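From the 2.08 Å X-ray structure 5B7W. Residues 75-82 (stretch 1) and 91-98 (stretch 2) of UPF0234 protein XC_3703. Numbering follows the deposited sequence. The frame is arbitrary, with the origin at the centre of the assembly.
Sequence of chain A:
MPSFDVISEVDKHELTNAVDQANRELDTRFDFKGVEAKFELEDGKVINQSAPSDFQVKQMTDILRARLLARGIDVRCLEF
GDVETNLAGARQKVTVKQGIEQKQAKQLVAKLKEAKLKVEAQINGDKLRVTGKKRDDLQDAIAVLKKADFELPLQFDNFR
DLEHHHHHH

Stretch 1 (75-82) VRCLEFGD
Stretch 2 91-98: RQKVTVKQ

Residues 75-77 form a 3-10 turn (phi/psi near -72/-6), closed by a hydrogen bond from Leu78 N to Val75 O (3.1 Å), before the chain extends through Leu78, Glu79 and Phe80. This short strand runs antiparallel to strand 91-96, their directions 155° apart and their axes 4.5 Å apart at closest approach. Leu78 pairs with Val96, Glu79 with Thr95 and Phe80 with Val94 (CA-CA 4.9, 4.9 and 4.6 Å). Glu79 and Thr95 exchange hydrogen bonds, N to O, of 2.8 Å each way; Lys97 N to Cys77 O (2.7 Å) and Gly81 N to Lys93 O (2.9 Å) extend the ladder. Beyond it the backbones diverge: Gln92 NE2 reaches Gly81 O (2.8 Å), while a water bridges Asp82 O (2.7 Å) and Lys93 N (2.6 Å).

Leu78, Phe80, Val94 and Val96 share one face. Val94 (chi1 t) sets CG1 over the Phe80 ring (chi1 m, chi2 86°), 4.0 Å from its centroid; the same CG1 lies 3.9 Å from Leu78 CD2 (mt). On the other face, Glu79 (tt, chi3 73°) places OE1 3.4 Å from Thr95 OG1 (chi1 m). Lys97 (mtmt) packs CD 3.8 Å from Glu79 CB, and a second water joins its NZ (2.9 Å) to Leu78 O (3.1 Å).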

ATOM      1  N   VAL A  75      -4.507  -0.543   3.399  1.00 35.36           N
ATOM      2  CA  VAL A  75      -3.350  -0.874   4.230  1.00 40.48           C
ATOM      3  C   VAL A  75      -2.662  -2.162   3.812  1.00 42.49           C
ATOM      4  O   VAL A  75      -1.671  -2.552   4.441  1.00 30.09           O
ATOM      5  CB  VAL A  75      -3.734  -0.981   5.720  1.00 35.19           C
ATOM      6  CG1 VAL A  75      -4.097   0.387   6.276  1.00 38.20           C
ATOM      7  CG2 VAL A  75      -4.882  -1.960   5.902  1.00 33.73           C
ATOM      8  N   ARG A  76      -3.154  -2.843   2.776  1.00 39.69           N
ATOM      9  CA  ARG A  76      -2.421  -3.987   2.249  1.00 39.05           C
ATOM     10  C   ARG A  76      -1.134  -3.570   1.551  1.00 36.91           C
ATOM     11  O   ARG A  76      -0.297  -4.432   1.264  1.00 38.38           O
ATOM     12  CB  ARG A  76      -3.306  -4.793   1.294  1.00 47.14           C
ATOM     13  CG  ARG A  76      -4.327  -5.674   2.002  1.00 49.31           C
ATOM     14  CD  ARG A  76      -5.221  -6.439   1.026  1.00 59.42           C
ATOM     15  NE  ARG A  76      -6.024  -5.555   0.185  1.00 65.54           N
ATOM     16  CZ  ARG A  76      -5.832  -5.385  -1.119  1.00 66.76           C
ATOM     17  NH1 ARG A  76      -4.862  -6.043  -1.739  1.00 65.27           N
ATOM     18  NH2 ARG A  76      -6.612  -4.560  -1.806  1.00 71.39           N
ATOM     19  N   CYS A  77      -0.961  -2.274   1.277  1.00 27.82           N
ATOM     20  CA  CYS A  77       0.301  -1.753   0.771  1.00 36.48           C
ATOM     21  C   CYS A  77       1.392  -1.727   1.833  1.00 35.43           C
ATOM     22  O   CYS A  77       2.542  -1.419   1.505  1.00 37.11           O
ATOM     23  CB  CYS A  77       0.101  -0.341   0.215  1.00 34.67           C
ATOM     24  SG  CYS A  77      -0.204   0.922   1.482  1.00 39.88           S
ATOM     25  N   LEU A  78       1.065  -2.040   3.085  1.00 33.13           N
ATOM     26  CA  LEU A  78       2.044  -1.983   4.162  1.00 38.31           C
ATOM     27  C   LEU A  78       2.876  -3.258   4.195  1.00 33.66           C
ATOM     28  O   LEU A  78       2.334  -4.367   4.139  1.00 40.34           O
ATOM     29  CB  LEU A  78       1.350  -1.774   5.507  1.00 31.41           C
ATOM     30  CG  LEU A  78       0.546  -0.485   5.681  1.00 34.97           C
ATOM     31  CD1 LEU A  78       0.001  -0.386   7.099  1.00 35.01           C
ATOM     32  CD2 LEU A  78       1.397   0.729   5.339  1.00 26.27           C
ATOM     33  N   GLU A  79       4.194  -3.096   4.280  1.00 31.96           N
ATOM     34  CA  GLU A  79       5.129  -4.206   4.430  1.00 36.24           C
ATOM     35  C   GLU A  79       5.833  -4.039   5.769  1.00 43.16           C
ATOM     36  O   GLU A  79       6.684  -3.155   5.923  1.00 39.40           O
ATOM     37  CB  GLU A  79       6.135  -4.241   3.282  1.00 42.56           C
ATOM     38  CG  GLU A  79       7.177  -5.339   3.415  1.00 53.09           C
ATOM     39  CD  GLU A  79       8.404  -5.083   2.567  1.00 70.44           C
ATOM     40  OE1 GLU A  79       9.202  -4.193   2.930  1.00 76.54           O
ATOM     41  OE2 GLU A  79       8.574  -5.771   1.539  1.00 79.05           O
ATOM     42  N   PHE A  80       5.480  -4.883   6.734  1.00 39.63           N
ATOM     43  CA  PHE A  80       6.000  -4.774   8.090  1.00 41.86           C
ATOM     44  C   PHE A  80       7.304  -5.554   8.210  1.00 46.87           C
ATOM     45  O   PHE A  80       7.331  -6.767   7.979  1.00 52.37           O
ATOM     46  CB  PHE A  80       4.977  -5.287   9.103  1.00 41.69           C
ATOM     47  CG  PHE A  80       3.782  -4.393   9.258  1.00 42.61           C
ATOM     48  CD1 PHE A  80       2.693  -4.518   8.412  1.00 45.21           C
ATOM     49  CD2 PHE A  80       3.752  -3.427  10.247  1.00 36.66           C
ATOM     50  CE1 PHE A  80       1.592  -3.694   8.555  1.00 39.50           C
ATOM     51  CE2 PHE A  80       2.656  -2.600  10.393  1.00 38.74           C
ATOM     52  CZ  PHE A  80       1.574  -2.734   9.545  1.00 40.25           C
ATOM     53  N   GLY A  81       8.378  -4.857   8.572  1.00 48.64           N
ATOM     54  CA  GLY A  81       9.628  -5.508   8.890  1.00 46.32           C
ATOM     55  C   GLY A  81       9.607  -6.106  10.283  1.00 43.98           C
ATOM     56  O   GLY A  81       8.610  -6.059  11.004  1.00 40.63           O
ATOM     57  N   ASP A  82      10.740  -6.685  10.665  1.00 47.97           N
ATOM     58  CA  ASP A  82      10.860  -7.274  11.990  1.00 51.20           C
ATOM     59  C   ASP A  82      10.859  -6.191  13.060  1.00 44.87           C
ATOM     60  O   ASP A  82      11.419  -5.106  12.871  1.00 44.34           O
ATOM     61  CB  ASP A  82      12.137  -8.105  12.099  1.00 57.27           C
ATOM     62  CG  ASP A  82      12.024  -9.442  11.402  1.00 64.40           C
ATOM     63  OD1 ASP A  82      13.054  -9.930  10.889  1.00 69.30           O
ATOM     64  OD2 ASP A  82      10.910 -10.007  11.370  1.00 61.89           O
ATOM     65  N   ARG A  91      11.687  -0.926  17.860  1.00 34.41           N
ATOM     66  CA  ARG A  91      11.548  -0.178  16.620  1.00 32.54           C
ATOM     67  C   ARG A  91      11.125  -1.126  15.508  1.00 35.25           C
ATOM     68  O   ARG A  91      11.502  -2.301  15.498  1.00 29.70           O
ATOM     69  CB  ARG A  91      12.852   0.535  16.230  1.00 40.96           C
ATOM     70  CG  ARG A  91      13.329   1.568  17.240  1.00 38.52           C
ATOM     71  CD  ARG A  91      14.579   2.283  16.752  1.00 45.78           C
ATOM     72  NE  ARG A  91      15.045   3.283  17.709  1.00 46.05           N
ATOM     73  CZ  ARG A  91      14.624   4.544  17.738  1.00 51.33           C
ATOM     74  NH1 ARG A  91      13.722   4.963  16.862  1.00 44.86           N
ATOM     75  NH2 ARG A  91      15.105   5.385  18.644  1.00 61.83           N
ATOM     76  N   GLN A  92      10.339  -0.604  14.568  1.00 28.46           N
ATOM     77  CA  GLN A  92       9.870  -1.405  13.445  1.00 31.61           C
ATOM     78  C   GLN A  92       9.711  -0.519  12.220  1.00 35.09           C
ATOM     79  O   GLN A  92       9.148   0.575  12.310  1.00 35.22           O
ATOM     80  CB  GLN A  92       8.541  -2.099  13.770  1.00 26.31           C
ATOM     81  CG  GLN A  92       8.096  -3.091  12.708  1.00 34.33           C
ATOM     82  CD  GLN A  92       6.741  -3.696  13.007  1.00 37.63           C
ATOM     83  OE1 GLN A  92       5.919  -3.095  13.699  1.00 39.25           O
ATOM     84  NE2 GLN A  92       6.501  -4.895  12.490  1.00 35.68           N
ATOM     85  N   LYS A  93      10.204  -1.002  11.086  1.00 40.39           N
ATOM     86  CA  LYS A  93      10.119  -0.296   9.816  1.00 42.33           C
ATOM     87  C   LYS A  93       8.943  -0.835   9.012  1.00 40.51           C
ATOM     88  O   LYS A  93       8.848  -2.044   8.775  1.00 42.67           O
ATOM     89  CB  LYS A  93      11.423  -0.451   9.030  1.00 45.59           C
ATOM     90  CG  LYS A  93      11.313  -0.141   7.550  1.00 48.42           C
ATOM     91  CD  LYS A  93      12.664  -0.280   6.869  1.00 54.59           C
ATOM     92  CE  LYS A  93      12.570   0.017   5.382  1.00 62.35           C
ATOM     93  NZ  LYS A  93      13.911   0.060   4.737  1.00 63.51           N
ATOM     94  N   VAL A  94       8.048   0.059   8.602  1.00 34.13           N
ATOM     95  CA  VAL A  94       6.887  -0.291   7.792  1.00 38.67           C
ATOM     96  C   VAL A  94       7.057   0.381   6.437  1.00 45.78           C
ATOM     97  O   VAL A  94       7.050   1.614   6.339  1.00 45.69           O
ATOM     98  CB  VAL A  94       5.572   0.130   8.461  1.00 35.10           C
ATOM     99  CG1 VAL A  94       4.382  -0.389   7.664  1.00 39.11           C
ATOM    100  CG2 VAL A  94       5.521  -0.371   9.895  1.00 28.44           C
ATOM    101  N   THR A  95       7.212  -0.426   5.391  1.00 45.13           N
ATOM    102  CA  THR A  95       7.373   0.084   4.036  1.00 42.37           C
ATOM    103  C   THR A  95       6.000   0.274   3.403  1.00 39.29           C
ATOM    104  O   THR A  95       5.222  -0.679   3.299  1.00 42.86           O
ATOM    105  CB  THR A  95       8.223  -0.864   3.191  1.00 43.30           C
ATOM    106  OG1 THR A  95       9.553  -0.921   3.721  1.00 40.42           O
ATOM    107  CG2 THR A  95       8.278  -0.386   1.745  1.00 37.60           C
ATOM    108  N   VAL A  96       5.705   1.505   2.990  1.00 38.68           N
ATOM    109  CA  VAL A  96       4.486   1.790   2.244  1.00 45.14           C
ATOM    110  C   VAL A  96       4.744   1.459   0.781  1.00 44.25           C
ATOM    111  O   VAL A  96       5.266   2.287   0.027  1.00 40.44           O
ATOM    112  CB  VAL A  96       4.043   3.254   2.424  1.00 41.79           C
ATOM    113  CG1 VAL A  96       2.730   3.505   1.700  1.00 43.02           C
ATOM    114  CG2 VAL A  96       3.912   3.588   3.903  1.00 31.37           C
ATOM    115  N   LYS A  97       4.391   0.240   0.378  1.00 39.06           N
ATOM    116  CA  LYS A  97       4.698  -0.228  -0.968  1.00 39.40           C
ATOM    117  C   LYS A  97       3.900   0.555  -2.004  1.00 31.28           C
ATOM    118  O   LYS A  97       2.687   0.737  -1.864  1.00 34.05           O
ATOM    119  CB  LYS A  97       4.402  -1.722  -1.092  1.00 41.38           C
ATOM    120  CG  LYS A  97       5.254  -2.608  -0.195  1.00 43.24           C
ATOM    121  CD  LYS A  97       4.823  -4.065  -0.289  1.00 52.62           C
ATOM    122  CE  LYS A  97       3.345  -4.235   0.025  1.00 52.72           C
ATOM    123  NZ  LYS A  97       2.908  -5.656  -0.077  1.00 45.63           N
ATOM    124  N   GLN A  98       4.594   1.028  -3.039  1.00 29.11           N
ATOM    125  CA  GLN A  98       3.990   1.748  -4.150  1.00 37.43           C
ATOM    126  C   GLN A  98       4.666   1.316  -5.442  1.00 42.80           C
ATOM    127  O   GLN A  98       5.853   0.980  -5.456  1.00 54.46           O
ATOM    128  CB  GLN A  98       4.108   3.273  -3.980  1.00 43.06           C
ATOM    129  CG  GLN A  98       3.632   3.795  -2.634  1.00 52.71           C
ATOM    130  CD  GLN A  98       4.443   4.974  -2.137  1.00 60.35           C
ATOM    131  OE1 GLN A  98       4.224   6.114  -2.548  1.00 47.83           O
ATOM    132  NE2 GLN A  98       5.394   4.703  -1.246  1.00 65.97           N
TER
HETATM  133  O   HOH W   1       1.903  -6.926   2.367  1.00 61.68           O
HETATM  134  O   HOH W   2      11.535  -3.264  10.950  1.00 46.86           O